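Local coordinates for protein ALKF (Bacillus cereus, PDB 3ZBO) that is of unknown function but has affinity for branched DNA structures such as Holliday junctions, and is related to the HEAT-like repeat DNA glycosylases AlkC and AlkD, at residues A[26-31]-A[66-71]; A[96-101]-A[170-175]. All coordinates share one frame; numbering follows the deposited sequence.

Contact 1. Residues A[26-31]-A[66-71]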
loop_
_atom_site.group_PDB
_atom_site.type_symbol
_atom_site.label_atom_id
_atom_site.label_comp_id
_atom_site.label_asym_id
_atom_site.label_seq_id
_atom_site.Cartn_x
_atom_site.Cartn_y
_atom_site.Cartn_z
ATOM N N LYS A 26 -4.312 -0.842 19.898
ATOM C CA LYS A 26 -5.794 -0.973 19.740
ATOM C C LYS A 26 -6.317 -0.666 18.323
ATOM O O LYS A 26 -7.129 -1.425 17.798
ATOM C CB LYS A 26 -6.518 -0.029 20.769
ATOM C CG LYS A 26 -7.560 0.945 20.137
ATOM C CD LYS A 26 -7.996 2.226 20.982
ATOM C CE LYS A 26 -6.929 3.316 21.140
ATOM N NZ LYS A 26 -6.767 4.433 20.060
ATOM N N ILE A 27 -5.815 0.396 17.717
ATOM C CA ILE A 27 -6.235 0.810 16.416
ATOM C C ILE A 27 -5.753 -0.231 15.388
ATOM O O ILE A 27 -6.506 -0.622 14.465
ATOM C CB ILE A 27 -5.712 2.172 16.112
ATOM C CG1 ILE A 27 -6.498 3.226 16.946
ATOM C CG2 ILE A 27 -5.840 2.470 14.686
ATOM C CD1 ILE A 27 -5.876 4.583 16.858
ATOM N N TYR A 28 -4.487 -0.661 15.557
ATOM C CA TYR A 28 -3.988 -1.663 14.588
ATOM C C TYR A 28 -4.762 -2.934 14.668
ATOM O O TYR A 28 -5.118 -3.540 13.611
ATOM C CB TYR A 28 -2.500 -1.924 14.853
ATOM C CG TYR A 28 -1.551 -0.831 14.441
ATOM C CD1 TYR A 28 -1.952 0.311 13.652
ATOM C CD2 TYR A 28 -0.219 -0.973 14.821
ATOM C CE1 TYR A 28 -1.045 1.230 13.315
ATOM C CE2 TYR A 28 0.699 -0.020 14.519
ATOM C CZ TYR A 28 0.293 1.050 13.747
ATOM O OH TYR A 28 1.271 1.987 13.396
ATOM N N ILE A 29 -5.084 -3.367 15.883
ATOM C CA ILE A 29 -5.900 -4.574 16.040
ATOM C C ILE A 29 -7.340 -4.369 15.469
ATOM O O ILE A 29 -7.893 -5.306 14.796
ATOM C CB ILE A 29 -5.884 -4.991 17.539
ATOM C CG1 ILE A 29 -4.470 -5.521 17.843
ATOM C CG2 ILE A 29 -6.874 -6.120 17.762
ATOM C CD1 ILE A 29 -4.283 -5.853 19.378
ATOM N N SER A 30 -7.895 -3.173 15.642
ATOM C CA SER A 30 -9.189 -2.846 15.056
ATOM C C SER A 30 -9.157 -2.977 13.536
ATOM O O SER A 30 -10.105 -3.401 12.884
ATOM C CB SER A 30 -9.585 -1.426 15.525
ATOM O OG SER A 30 -9.300 -0.475 14.554
ATOM N N ASN A 31 -7.989 -2.704 12.950
ATOM C CA ASN A 31 -7.872 -2.756 11.517
ATOM C C ASN A 31 -7.575 -4.186 10.989
ATOM O O ASN A 31 -7.472 -4.396 9.781
ATOM C CB ASN A 31 -6.701 -1.897 11.028
ATOM C CG ASN A 31 -6.909 -0.389 11.300
ATOM O OD1 ASN A 31 -8.010 0.041 11.622
ATOM N ND2 ASN A 31 -5.864 0.418 11.116
ATOM N N GLY A 66 6.293 -12.114 12.118
ATOM C CA GLY A 66 4.828 -12.027 12.131
ATOM C C GLY A 66 4.288 -10.964 13.069
ATOM O O GLY A 66 3.051 -10.922 13.236
ATOM N N ASN A 67 5.131 -10.065 13.546
ATOM C CA ASN A 67 4.738 -8.933 14.365
ATOM C C ASN A 67 4.593 -7.731 13.438
ATOM O O ASN A 67 5.529 -7.316 12.742
ATOM C CB ASN A 67 5.790 -8.729 15.448
ATOM C CG ASN A 67 5.549 -7.472 16.276
ATOM O OD1 ASN A 67 5.182 -6.404 15.771
ATOM N ND2 ASN A 67 5.771 -7.592 17.582
ATOM N N TYR A 68 3.344 -7.201 13.334
ATOM C CA TYR A 68 3.081 -6.163 12.386
ATOM C C TYR A 68 4.104 -5.009 12.440
ATOM O O TYR A 68 4.566 -4.478 11.415
ATOM C CB TYR A 68 1.648 -5.566 12.563
ATOM C CG TYR A 68 1.417 -4.357 11.676
ATOM C CD1 TYR A 68 1.340 -4.465 10.280
ATOM C CD2 TYR A 68 1.369 -3.035 12.243
ATOM C CE1 TYR A 68 1.204 -3.364 9.470
ATOM C CE2 TYR A 68 1.227 -1.948 11.428
ATOM C CZ TYR A 68 1.122 -2.063 10.021
ATOM O OH TYR A 68 1.009 -1.012 9.187
ATOM N N ASP A 69 4.440 -4.546 13.646
ATOM C CA ASP A 69 5.341 -3.380 13.654
ATOM C C ASP A 69 6.725 -3.722 13.162
ATOM O O ASP A 69 7.393 -2.909 12.467
ATOM C CB ASP A 69 5.471 -2.821 15.074
ATOM C CG ASP A 69 4.117 -2.320 15.599
ATOM O OD1 ASP A 69 3.702 -1.259 15.191
ATOM O OD2 ASP A 69 3.519 -3.059 16.382
ATOM N N ALA A 70 7.178 -4.916 13.551
ATOM C CA ALA A 70 8.484 -5.364 13.013
ATOM C C ALA A 70 8.450 -5.562 11.510
ATOM O O ALA A 70 9.447 -5.271 10.820
ATOM C CB ALA A 70 8.884 -6.724 13.670
ATOM N N MET A 71 7.314 -6.063 11.050
ATOM C CA MET A 71 7.161 -6.241 9.610
ATOM C C MET A 71 7.108 -4.905 8.827
ATOM O O MET A 71 7.685 -4.784 7.741
ATOM C CB MET A 71 5.909 -7.036 9.281
ATOM C CG MET A 71 5.984 -8.446 9.784
ATOM S SD MET A 71 4.384 -9.293 9.865
ATOM C CE MET A 71 4.291 -9.912 8.155
HETATM O O HOH W 1 1.047 1.506 10.144
#

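Contact 2. Residues A[96-101]-A[170-175]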
loop_
_atom_site.group_PDB
_atom_site.type_symbol
_atom_site.label_atom_id
_atom_site.label_comp_id
_atom_site.label_asym_id
_atom_site.label_seq_id
_atom_site.Cartn_x
_atom_site.Cartn_y
_atom_site.Cartn_z
ATOM N N TYR A 96 -0.823 -10.665 6.088
ATOM C CA TYR A 96 -2.114 -11.310 6.409
ATOM C C TYR A 96 -3.329 -10.412 6.502
ATOM O O TYR A 96 -4.452 -10.860 6.677
ATOM C CB TYR A 96 -1.989 -12.105 7.737
ATOM C CG TYR A 96 -1.732 -11.292 8.943
ATOM C CD1 TYR A 96 -2.768 -10.668 9.644
ATOM C CD2 TYR A 96 -0.438 -11.102 9.404
ATOM C CE1 TYR A 96 -2.558 -9.897 10.755
ATOM C CE2 TYR A 96 -0.174 -10.304 10.586
ATOM C CZ TYR A 96 -1.259 -9.713 11.296
ATOM O OH TYR A 96 -1.046 -8.901 12.364
ATOM N N PHE A 97 -3.074 -9.114 6.460
ATOM C CA PHE A 97 -4.160 -8.147 6.340
ATOM C C PHE A 97 -3.745 -6.926 5.582
ATOM O O PHE A 97 -2.549 -6.785 5.271
ATOM C CB PHE A 97 -4.748 -7.788 7.769
ATOM C CG PHE A 97 -3.896 -6.796 8.588
ATOM C CD1 PHE A 97 -2.537 -7.082 8.933
ATOM C CD2 PHE A 97 -4.455 -5.572 8.995
ATOM C CE1 PHE A 97 -1.768 -6.180 9.762
ATOM C CE2 PHE A 97 -3.730 -4.705 9.784
ATOM C CZ PHE A 97 -2.375 -4.975 10.174
ATOM N N TYR A 98 -4.705 -6.025 5.280
ATOM C CA TYR A 98 -4.400 -4.986 4.290
ATOM C C TYR A 98 -3.299 -4.003 4.674
ATOM O O TYR A 98 -2.666 -3.460 3.769
ATOM C CB TYR A 98 -5.690 -4.211 3.921
ATOM C CG TYR A 98 -6.086 -3.191 4.988
ATOM C CD1 TYR A 98 -6.907 -3.626 6.066
ATOM C CD2 TYR A 98 -5.648 -1.884 4.930
ATOM C CE1 TYR A 98 -7.289 -2.714 7.097
ATOM C CE2 TYR A 98 -5.977 -0.942 5.934
ATOM C CZ TYR A 98 -6.787 -1.388 7.034
ATOM O OH TYR A 98 -7.121 -0.439 8.026
ATOM N N MET A 99 -3.039 -3.778 5.961
ATOM C CA MET A 99 -2.002 -2.758 6.198
ATOM C C MET A 99 -0.707 -3.349 5.740
ATOM O O MET A 99 0.194 -2.588 5.308
ATOM C CB MET A 99 -1.894 -2.464 7.680
ATOM C CG MET A 99 -3.147 -1.696 8.168
ATOM S SD MET A 99 -3.005 -1.165 9.924
ATOM C CE MET A 99 -2.143 0.345 9.646
ATOM N N LEU A 100 -0.504 -4.657 5.874
ATOM C CA LEU A 100 0.710 -5.305 5.361
ATOM C C LEU A 100 0.728 -5.345 3.821
ATOM O O LEU A 100 1.769 -5.015 3.201
ATOM C CB LEU A 100 0.876 -6.739 5.953
ATOM C CG LEU A 100 1.265 -6.670 7.414
ATOM C CD1 LEU A 100 1.053 -8.063 7.971
ATOM C CD2 LEU A 100 2.799 -6.288 7.588
ATOM N N SER A 101 -0.386 -5.791 3.178
ATOM C CA SER A 101 -0.338 -5.859 1.751
ATOM C C SER A 101 -0.142 -4.479 1.132
ATOM O O SER A 101 0.600 -4.328 0.147
ATOM C CB SER A 101 -1.590 -6.545 1.183
ATOM O OG SER A 101 -2.752 -5.827 1.601
ATOM N N PRO A 170 -13.324 -8.552 -4.182
ATOM C CA PRO A 170 -13.163 -8.736 -2.744
ATOM C C PRO A 170 -12.978 -7.436 -2.018
ATOM O O PRO A 170 -12.501 -6.479 -2.640
ATOM C CB PRO A 170 -11.882 -9.612 -2.659
ATOM C CG PRO A 170 -11.725 -10.270 -4.020
ATOM C CD PRO A 170 -12.284 -9.226 -4.977
ATOM N N GLU A 171 -13.376 -7.390 -0.780
ATOM C CA GLU A 171 -13.469 -6.124 -0.034
ATOM C C GLU A 171 -12.180 -5.320 -0.059
ATOM O O GLU A 171 -12.194 -4.120 -0.336
ATOM C CB GLU A 171 -13.948 -6.235 1.397
ATOM C CG GLU A 171 -15.241 -7.108 1.505
ATOM C CD GLU A 171 -16.421 -6.558 0.711
ATOM O OE1 GLU A 171 -16.570 -5.314 0.574
ATOM O OE2 GLU A 171 -17.302 -7.390 0.258
ATOM N N ARG A 172 -11.058 -5.938 0.312
ATOM C CA ARG A 172 -9.854 -5.120 0.347
ATOM C C ARG A 172 -9.400 -4.733 -1.015
ATOM O O ARG A 172 -8.775 -3.642 -1.195
ATOM C CB ARG A 172 -8.693 -5.841 1.064
ATOM C CG ARG A 172 -8.952 -6.062 2.536
ATOM C CD ARG A 172 -9.570 -4.947 3.390
ATOM N NE ARG A 172 -8.906 -3.663 3.062
ATOM C CZ ARG A 172 -9.221 -2.563 3.720
ATOM N NH1 ARG A 172 -10.086 -2.617 4.804
ATOM N NH2 ARG A 172 -8.717 -1.415 3.276
ATOM N N THR A 173 -9.700 -5.512 -2.038
ATOM C CA THR A 173 -9.355 -5.176 -3.402
ATOM C C THR A 173 -10.104 -3.867 -3.752
ATOM O O THR A 173 -9.562 -2.990 -4.468
ATOM C CB THR A 173 -9.680 -6.341 -4.365
ATOM O OG1 THR A 173 -9.176 -7.547 -3.801
ATOM C CG2 THR A 173 -8.980 -6.085 -5.686
ATOM N N LYS A 174 -11.390 -3.764 -3.364
ATOM C CA LYS A 174 -12.213 -2.614 -3.702
ATOM C C LYS A 174 -11.512 -1.344 -3.149
ATOM O O LYS A 174 -11.502 -0.304 -3.817
ATOM C CB LYS A 174 -13.553 -2.658 -2.923
ATOM C CG LYS A 174 -14.496 -3.706 -3.393
ATOM C CD LYS A 174 -15.784 -3.543 -2.535
ATOM C CE LYS A 174 -16.791 -4.601 -2.891
ATOM N NZ LYS A 174 -17.943 -4.486 -1.881
ATOM N N SER A 175 -10.992 -1.381 -1.904
ATOM C CA SER A 175 -10.325 -0.201 -1.325
ATOM C C SER A 175 -9.153 0.185 -2.187
ATOM O O SER A 175 -8.989 1.404 -2.480
ATOM C CB SER A 175 -9.863 -0.580 0.088
ATOM O OG SER A 175 -8.941 0.452 0.558
#

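Contact 1. Residues A[26-31]-A[66-71]
Tyr-28, on helix 22-30 of a mostly helical fold consistent with the HEAT-like repeat architecture of its DNA glycosylase relatives, packs its ring against Tyr-68 and Asp-69 in the first turn of helix 68-77. One residue before it, Ile-27 O accepts from Ser-30 OG, at 2.8 Å, and from Asn-31 N. The rings form a T-shaped (edge-to-face) pair: the edge of Tyr-68 points at one face of Tyr-28, with centroids 5.0 Å apart and planes at 77°. Tyr-68 CE2 stands over the rim of that face rather than its middle; Tyr-28 CD2 is 3.7 Å from Tyr-68 CD2, and the two CE2 atoms come equally near. With CG anti to the backbone N (chi1 173°), the Tyr-68 ring extends across to Tyr-28. Asp-69 OD1 lies in the plane of the Tyr-28 ring, 3.3 Å from Tyr-28 CE2, an approach that suits a carboxylate oxygen and the partly positive C-H edge. This carboxylate is buried, yet its oxygens are satisfied by the backbone N-H groups of Phe-38, Gly-39 and Val-40, in the loop after helix 22-30; Tyr-28 OH bonds to Val-40 O. On the opposing helix Asn-67 is the N-cap, its OD1 accepting weak bonds from Asp-69 N and Ala-70 N. One water joins the two phenols, 2.7 Å from Tyr-68 OH and donating a longer bond to Tyr-28 OH at 3.3 Å.

Contact 2. Residues A[96-101]-A[170-175]
Tyr-98 and Arg-172 meet in a cation-pi stack, each from the first turn of its helix, 98-110 and 171-187, in a protein related to the HEAT-like repeat DNA glycosylases. The guanidinium lies flat on the phenol ring, the planes only 10° apart, and Arg-172 CZ is 3.6 Å from the ring centroid, 21° off the normal. The overlap is displaced toward the CB end of the tyrosine: Arg-172 CZ sits 3.4 Å from Tyr-98 CG, Arg-172 NH1 lies above the CD1-CE1 side, and Arg-172 NH2 is 3.5 Å from Tyr-98 CD2. Bends at chi2 and chi3 fold the arginine so that its flat end faces the ring.

Van der Waals contact extends the stack toward the backbone, where Arg-172 NE is 3.4 Å from Tyr-98 CB. Met-99 CG covers the opposite face of the Tyr-98 ring near its rim, so the phenol is held between its own neighbour and the arginine.

Within the second segment, Lys-174 NZ forms a salt bridge with Glu-171 OE1 at 2.9 Å, on its syn side but tilted from the carboxylate plane; Glu-206 O and Lys-208 N add partners to the two. Glu-128 of helix 128-144 bonds to Arg-172 N, and the arginine side chain also touches Val-207 of strand 204-207, placing the stack where helices 98-110, 128-144 and 171-187 come together beside the two-stranded sheet.

Overall arrangement
Contact 1 closes before contact 2 opens along the chain, and their centres lie 14 Å apart, both within the DNA alkylation repair enzyme region. Helices 68-77 and 98-110 are the bridge between them: Tyr-68 OH touches Met-99 CE, and Tyr-68 also pairs edge-to-face with Phe-97. From the other side of contact 1, Asn-31 O packs against Tyr-98 CE1 and Phe-97 CD2. A run of side-chain contacts thus leads from Tyr-28 to Tyr-68, through Met-99 to Tyr-98 and on to Arg-172, passing from a buried pair to one at the surface. Together the contacts link helix 22-30 near the N-terminus to helix 171-187 in the later part of the chain.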